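Local atomic coordinates of malonyl-CoA-[acyl-carrier-protein] transacylase (Coxiella burnetii, PDB entry 3TQE), a protein that probably transfers the malonyl group of malonyl-CoA to holo-acyl carrier protein, releasing CoA and supplying malonyl-ACP for fatty acid synthesis. Residues A[39-44]-A[111-116]; A[133-139]-A[171-177]; A[162-168]-A[257-263]. The contacts are given in a common frame with arbitrary orientation. Where two conformers were deposited one is given. Residues are numbered along the deposited sequence.

How the contacts relate
From the N terminus, contact 1 comes first: it closes a loop between helix 31-44 and the start of helix 111-128, in the larger part of the fold, which also carries the parallel sheet. Helix 111-128 then leads into strand 134-140, where contact 2 opens. Contact 2 pairs this strand with 170-174 inside a small ferredoxin-like subdomain. Contact 3 opens before contact 2 has closed, so the two cross: strand 160-167, neighbour of 170-174, reaches forward to residues 257-263. Contacts 2 and 3 touch, Val172 O lying 2.7 Å from Ala163 N, whereas the centres of contacts 1 and 3 are about 28 Å apart, on opposite sides of the chain's centre.

Contact 1: residues A[39-44]-A[111-116]; sequences QASSAL and FEEAVK
Two α-helices of the larger subdomain cross here: 39-44, the C-terminal end of helix 31-44, and 111-116, the first turns of helix 111-128. Their local axes approach to 8.8 Å at a signed angle of -50°, near that expected when i/i+4 ridges pack into grooves. Ala43 and Glu112 mark the register, their CA atoms 5.9 Å apart. Phe111, chi1 t, sends its ring against Gln39 and Ala40 of the first helix: CZ lies 4.1 Å from Ala40 CB and CD2 3.6 Å from Gln39 OE1. The buried ring also reaches Thr72 of helix 63-83 and Val104 of helix 97-105, filling the space where several helices converge. Glu112 (chi1 m) runs along the partly exposed edge. Its carbonyl O is 3.9 Å from Ala43 CB, and its OE2 receives a hydrogen bond from a water at 3.1 Å; the same water donates to Gln39 OE1 at 2.9 Å. Gln39 OE1 (rotamer m, t) also accepts a hydrogen bond from Arg79 NH1. Val115, chi1 t, is the central apolar side chain: CG1 meets Leu44 CG at 3.5 Å and Ala43 CB at 4.2 Å, while CG2 stands 4.0 Å from Ala40 CB. Leu44 adopts m, t. Lys116 is extended (m, t, t, t), so its methylenes lie beside Ala43, CE 3.5 Å from Ala43 O, and the ammonium continues outward. Alanine at 40 and 43 keeps the first helix slim enough for this approach. With no direct hydrogen bond between the segments, the junction relies on apolar contacts, supplemented by one water bridge at its edge.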
ATOM      1  N   GLN A  39      -9.572  16.166   9.744  1.00 13.82           N
ATOM      2  CA  GLN A  39     -10.684  15.479   9.111  1.00 14.00           C
ATOM      3  C   GLN A  39     -10.679  14.016   9.511  1.00 14.15           C
ATOM      4  O   GLN A  39     -11.715  13.460   9.856  1.00 14.80           O
ATOM      5  CB  GLN A  39     -10.589  15.611   7.601  1.00 14.37           C
ATOM      6  CG  GLN A  39     -10.921  17.014   7.147  1.00 17.57           C
ATOM      7  CD  GLN A  39     -10.598  17.274   5.720  1.00 19.07           C
ATOM      8  OE1 GLN A  39     -10.170  16.389   5.006  1.00 19.69           O
ATOM      9  NE2 GLN A  39     -10.835  18.496   5.277  1.00 26.23           N
ATOM     10  N   ALA A  40      -9.531  13.377   9.424  1.00 13.28           N
ATOM     11  CA  ALA A  40      -9.445  11.992   9.816  1.00 13.31           C
ATOM     12  C   ALA A  40      -9.799  11.791  11.278  1.00 13.37           C
ATOM     13  O   ALA A  40     -10.507  10.860  11.623  1.00 14.14           O
ATOM     14  CB  ALA A  40      -8.079  11.443   9.519  1.00 12.86           C
ATOM     15  N   SER A  41      -9.305  12.673  12.129  1.00 13.19           N
ATOM     16  CA  SER A  41      -9.552  12.583  13.553  1.00 13.82           C
ATOM     17  C   SER A  41     -11.015  12.741  13.875  1.00 15.28           C
ATOM     18  O   SER A  41     -11.497  12.091  14.795  1.00 16.51           O
ATOM     19  CB  SER A  41      -8.745  13.644  14.289  1.00 14.93           C
ATOM     20  OG  SER A  41      -7.370  13.369  14.157  1.00 15.75           O
ATOM     21  N   SER A  42     -11.714  13.587  13.140  1.00 16.64           N
ATOM     22  CA  SER A  42     -13.136  13.724  13.355  0.50 18.15           C
ATOM     23  C   SER A  42     -13.860  12.428  13.007  1.00 18.43           C
ATOM     24  O   SER A  42     -14.802  12.021  13.700  1.00 21.15           O
ATOM     25  CB  SER A  42     -13.672  14.917  12.590  0.50 18.91           C
ATOM     26  OG  SER A  42     -13.157  16.097  13.179  0.50 22.08           O
ATOM     27  N   ALA A  43     -13.390  11.748  11.980  1.00 18.27           N
ATOM     28  CA  ALA A  43     -13.971  10.487  11.591  1.00 18.44           C
ATOM     29  C   ALA A  43     -13.664   9.359  12.580  1.00 18.06           C
ATOM     30  O   ALA A  43     -14.521   8.502  12.829  1.00 21.47           O
ATOM     31  CB  ALA A  43     -13.472  10.123  10.220  1.00 19.21           C
ATOM     32  N   LEU A  44     -12.465   9.364  13.156  1.00 16.16           N
ATOM     33  CA  LEU A  44     -11.960   8.296  14.022  1.00 15.82           C
ATOM     34  C   LEU A  44     -12.322   8.493  15.477  1.00 16.21           C
ATOM     35  O   LEU A  44     -12.294   7.549  16.271  1.00 16.43           O
ATOM     36  CB  LEU A  44     -10.439   8.238  13.914  1.00 15.86           C
ATOM     37  CG  LEU A  44      -9.914   7.794  12.560  1.00 15.61           C
ATOM     38  CD1 LEU A  44      -8.450   8.211  12.415  1.00 16.26           C
ATOM     39  CD2 LEU A  44     -10.110   6.307  12.379  1.00 16.13           C
ATOM     40  N   PHE A 111     -12.794  10.910   1.388  1.00 13.65           N
ATOM     41  CA  PHE A 111     -11.718  10.704   2.348  1.00 13.15           C
ATOM     42  C   PHE A 111     -12.203  10.223   3.710  1.00 13.23           C
ATOM     43  O   PHE A 111     -11.703   9.235   4.215  1.00 13.15           O
ATOM     44  CB  PHE A 111     -10.887  11.982   2.480  1.00 12.60           C
ATOM     45  CG  PHE A 111      -9.845  11.914   3.515  1.00 12.03           C
ATOM     46  CD1 PHE A 111      -8.921  10.910   3.494  1.00 13.71           C
ATOM     47  CD2 PHE A 111      -9.781  12.836   4.516  1.00 13.63           C
ATOM     48  CE1 PHE A 111      -7.966  10.825   4.432  1.00 13.77           C
ATOM     49  CE2 PHE A 111      -8.795  12.749   5.478  1.00 13.99           C
ATOM     50  CZ  PHE A 111      -7.905  11.741   5.432  1.00 13.79           C
ATOM     51  N   GLU A 112     -13.140  10.930   4.333  1.00 15.07           N
ATOM     52  CA  GLU A 112     -13.504  10.597   5.716  1.00 16.76           C
ATOM     53  C   GLU A 112     -14.211   9.234   5.759  1.00 16.28           C
ATOM     54  O   GLU A 112     -14.040   8.470   6.699  1.00 16.62           O
ATOM     55  CB  GLU A 112     -14.367  11.698   6.311  1.00 19.37           C
ATOM     56  CG  GLU A 112     -13.589  13.003   6.506  1.00 24.54           C
ATOM     57  CD  GLU A 112     -14.293  14.248   5.944  1.00 34.25           C
ATOM     58  OE1 GLU A 112     -15.549  14.252   5.864  1.00 41.41           O
ATOM     59  OE2 GLU A 112     -13.590  15.224   5.546  1.00 37.87           O
ATOM     60  N   GLU A 113     -14.916   8.889   4.693  1.00 15.65           N
ATOM     61  CA  GLU A 113     -15.505   7.556   4.602  1.00 15.77           C
ATOM     62  C   GLU A 113     -14.420   6.502   4.480  1.00 14.07           C
ATOM     63  O   GLU A 113     -14.473   5.443   5.111  1.00 14.77           O
ATOM     64  CB  GLU A 113     -16.508   7.496   3.462  1.00 17.67           C
ATOM     65  CG  GLU A 113     -17.666   8.445   3.744  1.00 21.94           C
ATOM     66  CD  GLU A 113     -18.746   8.510   2.706  1.00 29.93           C
ATOM     67  OE1 GLU A 113     -18.670   7.791   1.683  1.00 33.81           O
ATOM     68  OE2 GLU A 113     -19.692   9.323   2.942  1.00 36.26           O
ATOM     69  N   ALA A 114     -13.410   6.803   3.687  1.00 12.84           N
ATOM     70  CA  ALA A 114     -12.296   5.887   3.528  1.00 12.62           C
ATOM     71  C   ALA A 114     -11.528   5.704   4.830  1.00 11.64           C
ATOM     72  O   ALA A 114     -11.052   4.612   5.107  1.00 11.42           O
ATOM     73  CB  ALA A 114     -11.385   6.328   2.376  1.00 13.39           C
ATOM     74  N   VAL A 115     -11.370   6.765   5.603  1.00 11.25           N
ATOM     75  CA  VAL A 115     -10.696   6.657   6.890  1.00 11.95           C
ATOM     76  C   VAL A 115     -11.412   5.654   7.772  1.00 12.34           C
ATOM     77  O   VAL A 115     -10.789   4.775   8.387  1.00 12.24           O
ATOM     78  CB  VAL A 115     -10.590   8.030   7.575  1.00 12.26           C
ATOM     79  CG1 VAL A 115     -10.165   7.902   9.048  1.00 14.85           C
ATOM     80  CG2 VAL A 115      -9.654   8.896   6.807  1.00 14.48           C
ATOM     81  N   LYS A 116     -12.726   5.791   7.857  1.00 12.91           N
ATOM     82  CA  LYS A 116     -13.490   4.868   8.692  1.00 14.09           C
ATOM     83  C   LYS A 116     -13.387   3.445   8.144  1.00 12.86           C
ATOM     84  O   LYS A 116     -13.288   2.475   8.893  1.00 13.14           O
ATOM     85  CB  LYS A 116     -14.933   5.294   8.761  1.00 15.13           C
ATOM     86  CG  LYS A 116     -15.151   6.599   9.435  1.00 19.17           C
ATOM     87  CD  LYS A 116     -16.636   6.883   9.553  1.00 24.73           C
ATOM     88  CE  LYS A 116     -16.915   8.180  10.245  1.00 28.81           C
ATOM     89  NZ  LYS A 116     -18.377   8.505  10.092  1.00 33.44           N
TER
HETATM   90  O   HOH W   1     -12.055  15.666   2.945  1.00 28.64           O

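Contact 2: residues A[133-139]-A[171-177]; sequences EGAMGAI and TVISGHS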
ATOM      1  N   GLU A 133      -0.853 -17.262  15.337  1.00 22.08           N
ATOM      2  CA  GLU A 133      -1.145 -18.363  14.426  1.00 20.45           C
ATOM      3  C   GLU A 133      -0.810 -18.045  12.984  1.00 18.41           C
ATOM      4  O   GLU A 133      -0.741 -18.942  12.142  1.00 17.59           O
ATOM      5  CB  GLU A 133      -2.594 -18.814  14.549  1.00 21.51           C
ATOM      6  CG  GLU A 133      -2.839 -19.437  15.937  1.00 25.06           C
ATOM      7  CD  GLU A 133      -4.193 -20.081  16.110  1.00 30.00           C
ATOM      8  OE1 GLU A 133      -4.950 -20.194  15.121  1.00 31.55           O
ATOM      9  OE2 GLU A 133      -4.493 -20.490  17.260  1.00 35.32           O
ATOM     10  N   GLY A 134      -0.618 -16.768  12.697  1.00 17.12           N
ATOM     11  CA  GLY A 134      -0.280 -16.353  11.342  1.00 16.28           C
ATOM     12  C   GLY A 134       1.079 -15.690  11.307  1.00 16.17           C
ATOM     13  O   GLY A 134       1.641 -15.261  12.323  1.00 17.66           O
ATOM     14  N   ALA A 135       1.602 -15.568  10.106  1.00 14.32           N
ATOM     15  CA  ALA A 135       2.871 -14.908   9.904  1.00 15.01           C
ATOM     16  C   ALA A 135       3.016 -14.487   8.453  1.00 14.92           C
ATOM     17  O   ALA A 135       2.296 -14.940   7.576  1.00 13.97           O
ATOM     18  CB  ALA A 135       4.041 -15.835  10.295  1.00 16.31           C
HETATM   19  N   MSE A 136       3.984 -13.606   8.245  1.00 15.98           N
HETATM   20  CA  MSE A 136       4.446 -13.243   6.928  1.00 16.11           C
HETATM   21  C   MSE A 136       5.936 -13.312   6.930  1.00 16.49           C
HETATM   22  O   MSE A 136       6.584 -13.123   7.960  1.00 17.68           O
HETATM   23  CB  MSE A 136       3.994 -11.832   6.529  1.00 16.98           C
HETATM   24  CG  MSE A 136       2.502 -11.670   6.537  1.00 18.04           C
HETATM   25 SE   MSE A 136       1.861 -10.023   5.785  1.00 21.60          SE
HETATM   26  CE  MSE A 136       1.972 -10.526   3.948  1.00 20.37           C
ATOM     27  N   GLY A 137       6.484 -13.574   5.765  1.00 15.66           N
ATOM     28  CA  GLY A 137       7.908 -13.694   5.599  1.00 16.27           C
ATOM     29  C   GLY A 137       8.376 -13.178   4.265  1.00 16.64           C
ATOM     30  O   GLY A 137       7.712 -13.339   3.272  1.00 17.18           O
ATOM     31  N   ALA A 138       9.557 -12.591   4.262  1.00 17.98           N
ATOM     32  CA  ALA A 138      10.166 -12.050   3.075  1.00 18.71           C
ATOM     33  C   ALA A 138      11.198 -12.994   2.545  1.00 18.45           C
ATOM     34  O   ALA A 138      12.024 -13.496   3.308  1.00 19.34           O
ATOM     35  CB  ALA A 138      10.820 -10.741   3.412  1.00 20.09           C
ATOM     36  N   ILE A 139      11.158 -13.218   1.239  1.00 18.10           N
ATOM     37  CA  ILE A 139      12.115 -14.061   0.557  1.00 17.89           C
ATOM     38  C   ILE A 139      12.759 -13.218  -0.519  1.00 19.25           C
ATOM     39  O   ILE A 139      12.063 -12.642  -1.356  1.00 19.74           O
ATOM     40  CB  ILE A 139      11.467 -15.271  -0.072  1.00 17.05           C
ATOM     41  CG1 ILE A 139      10.799 -16.126   1.008  1.00 18.27           C
ATOM     42  CG2 ILE A 139      12.498 -16.084  -0.826  1.00 19.41           C
ATOM     43  CD1 ILE A 139      10.012 -17.275   0.465  1.00 20.13           C
ATOM     44  N   THR A 171       9.690 -11.393  -2.681  1.00 20.01           N
ATOM     45  CA  THR A 171       8.315 -11.812  -2.528  1.00 19.73           C
ATOM     46  C   THR A 171       8.079 -11.975  -1.049  1.00 18.87           C
ATOM     47  O   THR A 171       8.922 -12.518  -0.359  1.00 20.75           O
ATOM     48  CB  THR A 171       8.052 -13.168  -3.260  1.00 20.40           C
ATOM     49  OG1 THR A 171       8.263 -13.030  -4.679  1.00 24.50           O
ATOM     50  CG2 THR A 171       6.637 -13.699  -3.023  1.00 22.22           C
ATOM     51  N   VAL A 172       6.923 -11.558  -0.579  1.00 15.93           N
ATOM     52  CA  VAL A 172       6.476 -11.838   0.789  1.00 15.94           C
ATOM     53  C   VAL A 172       5.446 -12.938   0.725  1.00 15.01           C
ATOM     54  O   VAL A 172       4.570 -12.930  -0.127  1.00 15.54           O
ATOM     55  CB  VAL A 172       5.868 -10.599   1.451  1.00 16.01           C
ATOM     56  CG1 VAL A 172       5.390 -10.908   2.846  1.00 18.09           C
ATOM     57  CG2 VAL A 172       6.880  -9.454   1.459  1.00 18.40           C
ATOM     58  N   ILE A 173       5.624 -13.933   1.588  1.00 13.83           N
ATOM     59  CA  ILE A 173       4.665 -15.003   1.755  1.00 13.87           C
ATOM     60  C   ILE A 173       3.877 -14.808   3.037  1.00 13.71           C
ATOM     61  O   ILE A 173       4.290 -14.095   3.934  1.00 14.38           O
ATOM     62  CB  ILE A 173       5.348 -16.388   1.725  1.00 14.05           C
ATOM     63  CG1 ILE A 173       6.308 -16.585   2.905  1.00 14.18           C
ATOM     64  CG2 ILE A 173       6.050 -16.565   0.372  1.00 15.53           C
ATOM     65  CD1 ILE A 173       6.823 -18.057   3.079  1.00 15.35           C
ATOM     66  N   SER A 174       2.727 -15.439   3.096  1.00 13.31           N
ATOM     67  CA  SER A 174       1.802 -15.286   4.182  0.50 13.10           C
ATOM     68  C   SER A 174       1.099 -16.600   4.451  1.00 13.28           C
ATOM     69  O   SER A 174       0.887 -17.370   3.531  1.00 14.34           O
ATOM     70  CB  SER A 174       0.769 -14.253   3.756  0.50 13.29           C
ATOM     71  OG  SER A 174      -0.040 -13.922   4.833  0.50 15.26           O
ATOM     72  N   GLY A 175       0.709 -16.816   5.694  1.00 12.71           N
ATOM     73  CA  GLY A 175      -0.109 -17.961   6.031  1.00 13.31           C
ATOM     74  C   GLY A 175       0.025 -18.317   7.487  1.00 13.27           C
ATOM     75  O   GLY A 175       0.308 -17.481   8.337  1.00 13.57           O
ATOM     76  N   HIS A 176      -0.191 -19.580   7.765  1.00 13.16           N
ATOM     77  CA  HIS A 176       0.006 -20.052   9.110  1.00 13.38           C
ATOM     78  C   HIS A 176       1.450 -19.931   9.518  1.00 13.48           C
ATOM     79  O   HIS A 176       2.342 -20.184   8.709  1.00 13.44           O
ATOM     80  CB  HIS A 176      -0.401 -21.499   9.219  1.00 14.10           C
ATOM     81  CG  HIS A 176      -1.868 -21.696   9.126  1.00 14.89           C
ATOM     82  ND1 HIS A 176      -2.473 -22.294   8.047  1.00 16.82           N
ATOM     83  CD2 HIS A 176      -2.857 -21.360   9.987  1.00 17.28           C
ATOM     84  CE1 HIS A 176      -3.778 -22.324   8.252  1.00 18.09           C
ATOM     85  NE2 HIS A 176      -4.032 -21.785   9.432  1.00 18.11           N
ATOM     86  N   SER A 177       1.672 -19.598  10.777  1.00 13.51           N
ATOM     87  CA  SER A 177       3.008 -19.291  11.232  1.00 14.17           C
ATOM     88  C   SER A 177       3.963 -20.452  11.022  1.00 13.58           C
ATOM     89  O   SER A 177       5.081 -20.260  10.584  1.00 14.15           O
ATOM     90  CB  SER A 177       3.027 -18.875  12.684  1.00 17.25           C
ATOM     91  OG  SER A 177       2.359 -19.785  13.443  1.00 22.02           O
TER
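Side chains alternate between two faces along these antiparallel strands. On one, Met136, present as selenomethionine (m, t, p), bends so that its CE rests 3.6 Å from CG1 of Val172 (t); Ser174, also t, holds its OG 3.8 Å from Met136 CG and hydrogen-bonds to Ser204 O. This face looks toward the active site: the Met136 side chain is about 5 Å from that of His205, the predicted catalytic histidine, and from a bound glycine. Ile139 (m, t) and Ile173 (p, t) share the other face, Ile139 CD1 4.0 Å from Ile173 CG2, their branched chains packing on helices 144-155 and 177-189. Here the pair forms the middle of a ferredoxin-like βαββαβ sheet, strand 134-140 being the first and 170-174 the third. Gly137 leaves room beside Ile173 and exchanges two backbone hydrogen bonds with it: Gly137 N to Ile173 O, 2.9 Å, and Ile173 N to Gly137 O, 2.7 Å. Gly175 (phi 157°, psi -153°) turns a corner that a side chain would obstruct. His176 then N-caps helix 177-189, its ND1 hydrogen-bonded to Val159 N, and Ser177 (p) directs OG to Gly132 O while its N donates to Glu133 O at 2.8 Å.

Contact 3: residues A[162-168]-A[257-263]; sequences PANLNST and RPVRWVE
A parallel strand that lasts barely two residues before becoming a helix is the oddity here: 259-260 edges the mixed sheet of the ferredoxin-like subdomain, and the helix beginning at Trp261 continues the hydrogen bonding to strand 160-167. Ala163 O accepts Val259 N at 2.8 Å, Leu165 N donates to Val259 O at 2.8 Å, and Leu165 O receives Val262 N from the first helical turn at 2.9 Å. CA atoms of Asn164 and Val259 lie 4.7 Å apart. Arg260 (phi -92°, psi 66°) centres an inverse gamma turn that redirects the chain, and sits at the N-cap position. Bulky Leu165 (m, t) fills the space between Pro258 and Val262, CB 4.1 Å from Val262 CG1 and CG 4.3 Å from Pro258 CB. Val259 (t) shares a face with Asn164 and lies against His205, the predicted catalytic histidine, whose ND1 makes a weak hydrogen bond to Arg257 O. Trp261 (t) presents its ring edge to Asn166 O, CD1 at 3.5 Å, and meets the His95 ring, whose NE2 is hydrogen-bonded to Asn166 OD1. Arg260 (m, t, p, chi4 near 180°) reaches Glu263 in a two-pronged salt bridge, NE to OE1 and NH2 to OE2, each 2.8 Å.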
ATOM      1  N   PRO A 162       2.467 -17.016  -1.706  1.00 17.61           N
ATOM      2  CA  PRO A 162       2.867 -15.662  -2.039  1.00 17.77           C
ATOM      3  C   PRO A 162       1.743 -14.668  -1.745  1.00 17.30           C
ATOM      4  O   PRO A 162       0.586 -14.932  -2.033  1.00 18.75           O
ATOM      5  CB  PRO A 162       3.196 -15.756  -3.536  1.00 18.35           C
ATOM      6  CG  PRO A 162       3.598 -17.199  -3.745  1.00 19.63           C
ATOM      7  CD  PRO A 162       2.652 -17.936  -2.843  1.00 18.91           C
ATOM      8  N   ALA A 163       2.128 -13.567  -1.139  1.00 16.08           N
ATOM      9  CA  ALA A 163       1.223 -12.556  -0.616  1.00 15.88           C
ATOM     10  C   ALA A 163       1.525 -11.202  -1.217  1.00 15.89           C
ATOM     11  O   ALA A 163       0.608 -10.464  -1.569  1.00 16.98           O
ATOM     12  CB  ALA A 163       1.319 -12.487   0.868  1.00 17.58           C
ATOM     13  N   ASN A 164       2.796 -10.822  -1.291  1.00 15.50           N
ATOM     14  CA  ASN A 164       3.149  -9.575  -1.963  1.00 16.15           C
ATOM     15  C   ASN A 164       4.210  -9.891  -2.986  1.00 16.58           C
ATOM     16  O   ASN A 164       5.290 -10.374  -2.624  1.00 17.56           O
ATOM     17  CB  ASN A 164       3.768  -8.530  -1.042  1.00 16.96           C
ATOM     18  CG  ASN A 164       2.863  -7.996   0.027  1.00 21.55           C
ATOM     19  OD1 ASN A 164       1.653  -8.119  -0.005  1.00 24.88           O
ATOM     20  ND2 ASN A 164       3.494  -7.308   0.988  1.00 26.58           N
ATOM     21  N   LEU A 165       3.912  -9.640  -4.250  1.00 15.84           N
ATOM     22  CA  LEU A 165       4.885  -9.840  -5.312  1.00 16.31           C
ATOM     23  C   LEU A 165       5.552  -8.490  -5.534  1.00 16.40           C
ATOM     24  O   LEU A 165       5.058  -7.656  -6.318  1.00 15.94           O
ATOM     25  CB  LEU A 165       4.169 -10.369  -6.542  1.00 17.64           C
ATOM     26  CG  LEU A 165       3.279 -11.595  -6.318  1.00 20.42           C
ATOM     27  CD1 LEU A 165       2.580 -12.043  -7.566  1.00 23.49           C
ATOM     28  CD2 LEU A 165       4.102 -12.748  -5.741  1.00 25.30           C
ATOM     29  N   ASN A 166       6.614  -8.227  -4.789  1.00 16.56           N
ATOM     30  CA  ASN A 166       7.097  -6.864  -4.596  1.00 17.92           C
ATOM     31  C   ASN A 166       8.115  -6.406  -5.589  1.00 19.81           C
ATOM     32  O   ASN A 166       8.062  -5.268  -6.068  1.00 20.51           O
ATOM     33  CB  ASN A 166       7.624  -6.657  -3.187  1.00 18.47           C
ATOM     34  CG  ASN A 166       6.534  -6.451  -2.216  1.00 18.45           C
ATOM     35  OD1 ASN A 166       5.398  -6.171  -2.606  1.00 19.19           O
ATOM     36  ND2 ASN A 166       6.840  -6.579  -0.946  1.00 21.85           N
ATOM     37  N   SER A 167       9.046  -7.268  -5.907  1.00 20.84           N
ATOM     38  CA  SER A 167      10.007  -6.961  -6.930  1.00 24.46           C
ATOM     39  C   SER A 167      10.398  -8.272  -7.541  1.00 26.02           C
ATOM     40  O   SER A 167       9.966  -9.339  -7.127  1.00 25.97           O
ATOM     41  CB  SER A 167      11.200  -6.227  -6.348  1.00 25.15           C
ATOM     42  OG  SER A 167      12.190  -7.159  -5.953  1.00 28.01           O
ATOM     43  N   THR A 168      11.256  -8.228  -8.540  1.00 29.33           N
ATOM     44  CA  THR A 168      11.402  -9.411  -9.342  1.00 30.56           C
ATOM     45  C   THR A 168      11.942 -10.624  -8.492  1.00 30.91           C
ATOM     46  O   THR A 168      11.478 -11.773  -8.598  1.00 31.63           O
ATOM     47  CB  THR A 168      12.199  -9.006 -10.602  1.00 32.37           C
ATOM     48  OG1 THR A 168      12.386  -7.564 -10.601  1.00 31.70           O
ATOM     49  CG2 THR A 168      11.383  -9.376 -11.851  1.00 33.82           C
ATOM     50  N   ARG A 257      -5.838 -12.294  -1.827  1.00 15.23           N
ATOM     51  CA  ARG A 257      -5.032 -12.612  -2.977  0.50 16.29           C
ATOM     52  C   ARG A 257      -3.776 -11.772  -2.964  1.00 15.74           C
ATOM     53  O   ARG A 257      -3.728 -10.735  -2.323  1.00 15.31           O
ATOM     54  CB  ARG A 257      -5.833 -12.364  -4.250  0.50 17.67           C
ATOM     55  CG  ARG A 257      -6.927 -13.373  -4.445  0.50 22.72           C
ATOM     56  CD  ARG A 257      -6.357 -14.768  -4.588  0.50 30.01           C
ATOM     57  NE  ARG A 257      -6.151 -15.134  -5.982  0.50 35.92           N
ATOM     58  CZ  ARG A 257      -6.892 -16.022  -6.640  0.50 41.20           C
ATOM     59  NH1 ARG A 257      -7.885 -16.655  -6.026  0.50 43.50           N
ATOM     60  NH2 ARG A 257      -6.637 -16.283  -7.912  0.50 43.05           N
ATOM     61  N   PRO A 258      -2.757 -12.206  -3.699  1.00 16.24           N
ATOM     62  CA  PRO A 258      -1.503 -11.479  -3.639  1.00 16.29           C
ATOM     63  C   PRO A 258      -1.566 -10.105  -4.248  1.00 15.30           C
ATOM     64  O   PRO A 258      -2.314  -9.869  -5.189  1.00 16.07           O
ATOM     65  CB  PRO A 258      -0.526 -12.339  -4.428  1.00 17.76           C
ATOM     66  CG  PRO A 258      -1.307 -13.301  -5.070  1.00 19.86           C
ATOM     67  CD  PRO A 258      -2.621 -13.461  -4.438  1.00 17.59           C
ATOM     68  N   VAL A 259      -0.746  -9.229  -3.700  1.00 14.28           N
ATOM     69  CA  VAL A 259      -0.551  -7.902  -4.251  1.00 14.03           C
ATOM     70  C   VAL A 259       0.433  -8.043  -5.405  1.00 13.49           C
ATOM     71  O   VAL A 259       1.610  -8.346  -5.217  1.00 14.38           O
ATOM     72  CB  VAL A 259       0.014  -6.958  -3.199  1.00 13.89           C
ATOM     73  CG1 VAL A 259       0.390  -5.603  -3.783  1.00 16.21           C
ATOM     74  CG2 VAL A 259      -0.980  -6.803  -2.084  1.00 16.96           C
ATOM     75  N   ARG A 260      -0.047  -7.760  -6.612  1.00 13.86           N
ATOM     76  CA  ARG A 260       0.749  -7.962  -7.804  1.00 13.78           C
ATOM     77  C   ARG A 260       1.493  -6.688  -8.146  1.00 13.56           C
ATOM     78  O   ARG A 260       1.245  -6.054  -9.175  1.00 13.68           O
ATOM     79  CB  ARG A 260      -0.139  -8.460  -8.934  1.00 14.29           C
ATOM     80  CG  ARG A 260      -0.727  -9.797  -8.594  1.00 15.90           C
ATOM     81  CD  ARG A 260      -1.884 -10.136  -9.445  1.00 19.21           C
ATOM     82  NE  ARG A 260      -1.489 -10.378 -10.817  1.00 19.24           N
ATOM     83  CZ  ARG A 260      -2.344 -10.692 -11.793  1.00 23.19           C
ATOM     84  NH1 ARG A 260      -3.648 -10.770 -11.570  1.00 23.30           N
ATOM     85  NH2 ARG A 260      -1.893 -10.924 -13.005  1.00 24.29           N
ATOM     86  N   TRP A 261       2.414  -6.315  -7.287  1.00 13.57           N
ATOM     87  CA  TRP A 261       3.090  -5.044  -7.446  1.00 13.54           C
ATOM     88  C   TRP A 261       4.053  -5.040  -8.629  1.00 13.78           C
ATOM     89  O   TRP A 261       4.076  -4.091  -9.415  1.00 13.82           O
ATOM     90  CB  TRP A 261       3.794  -4.647  -6.166  1.00 14.24           C
ATOM     91  CG  TRP A 261       4.259  -3.258  -6.163  1.00 13.30           C
ATOM     92  CD1 TRP A 261       5.532  -2.819  -6.214  1.00 15.25           C
ATOM     93  CD2 TRP A 261       3.430  -2.095  -6.147  1.00 12.63           C
ATOM     94  NE1 TRP A 261       5.559  -1.449  -6.204  1.00 15.12           N
ATOM     95  CE2 TRP A 261       4.273  -0.983  -6.188  1.00 13.70           C
ATOM     96  CE3 TRP A 261       2.056  -1.890  -6.111  1.00 14.76           C
ATOM     97  CZ2 TRP A 261       3.784   0.318  -6.165  1.00 13.32           C
ATOM     98  CZ3 TRP A 261       1.579  -0.597  -6.115  1.00 14.30           C
ATOM     99  CH2 TRP A 261       2.437   0.479  -6.129  1.00 14.54           C
ATOM    100  N   VAL A 262       4.834  -6.083  -8.786  1.00 14.24           N
ATOM    101  CA  VAL A 262       5.776  -6.062  -9.882  0.50 14.48           C
ATOM    102  C   VAL A 262       5.011  -5.991 -11.220  1.00 14.03           C
ATOM    103  O   VAL A 262       5.408  -5.220 -12.089  1.00 15.26           O
ATOM    104  CB  VAL A 262       6.804  -7.195  -9.804  0.50 15.10           C
ATOM    105  CG1 VAL A 262       6.109  -8.516  -9.631  0.50 16.28           C
ATOM    106  CG2 VAL A 262       7.750  -7.148 -11.011  0.50 14.56           C
ATOM    107  N   GLU A 263       3.905  -6.705 -11.366  1.00 13.70           N
ATOM    108  CA  GLU A 263       3.143  -6.620 -12.601  1.00 14.28           C
ATOM    109  C   GLU A 263       2.544  -5.234 -12.782  1.00 13.68           C
ATOM    110  O   GLU A 263       2.416  -4.749 -13.900  1.00 14.45           O
ATOM    111  CB  GLU A 263       2.034  -7.662 -12.628  1.00 16.20           C
ATOM    112  CG  GLU A 263       2.522  -9.035 -12.880  1.00 18.01           C
ATOM    113  CD  GLU A 263       1.478 -10.069 -12.550  1.00 20.62           C
ATOM    114  OE1 GLU A 263       1.275 -10.339 -11.338  1.00 22.39           O
ATOM    115  OE2 GLU A 263       0.865 -10.602 -13.498  1.00 27.28           O
TER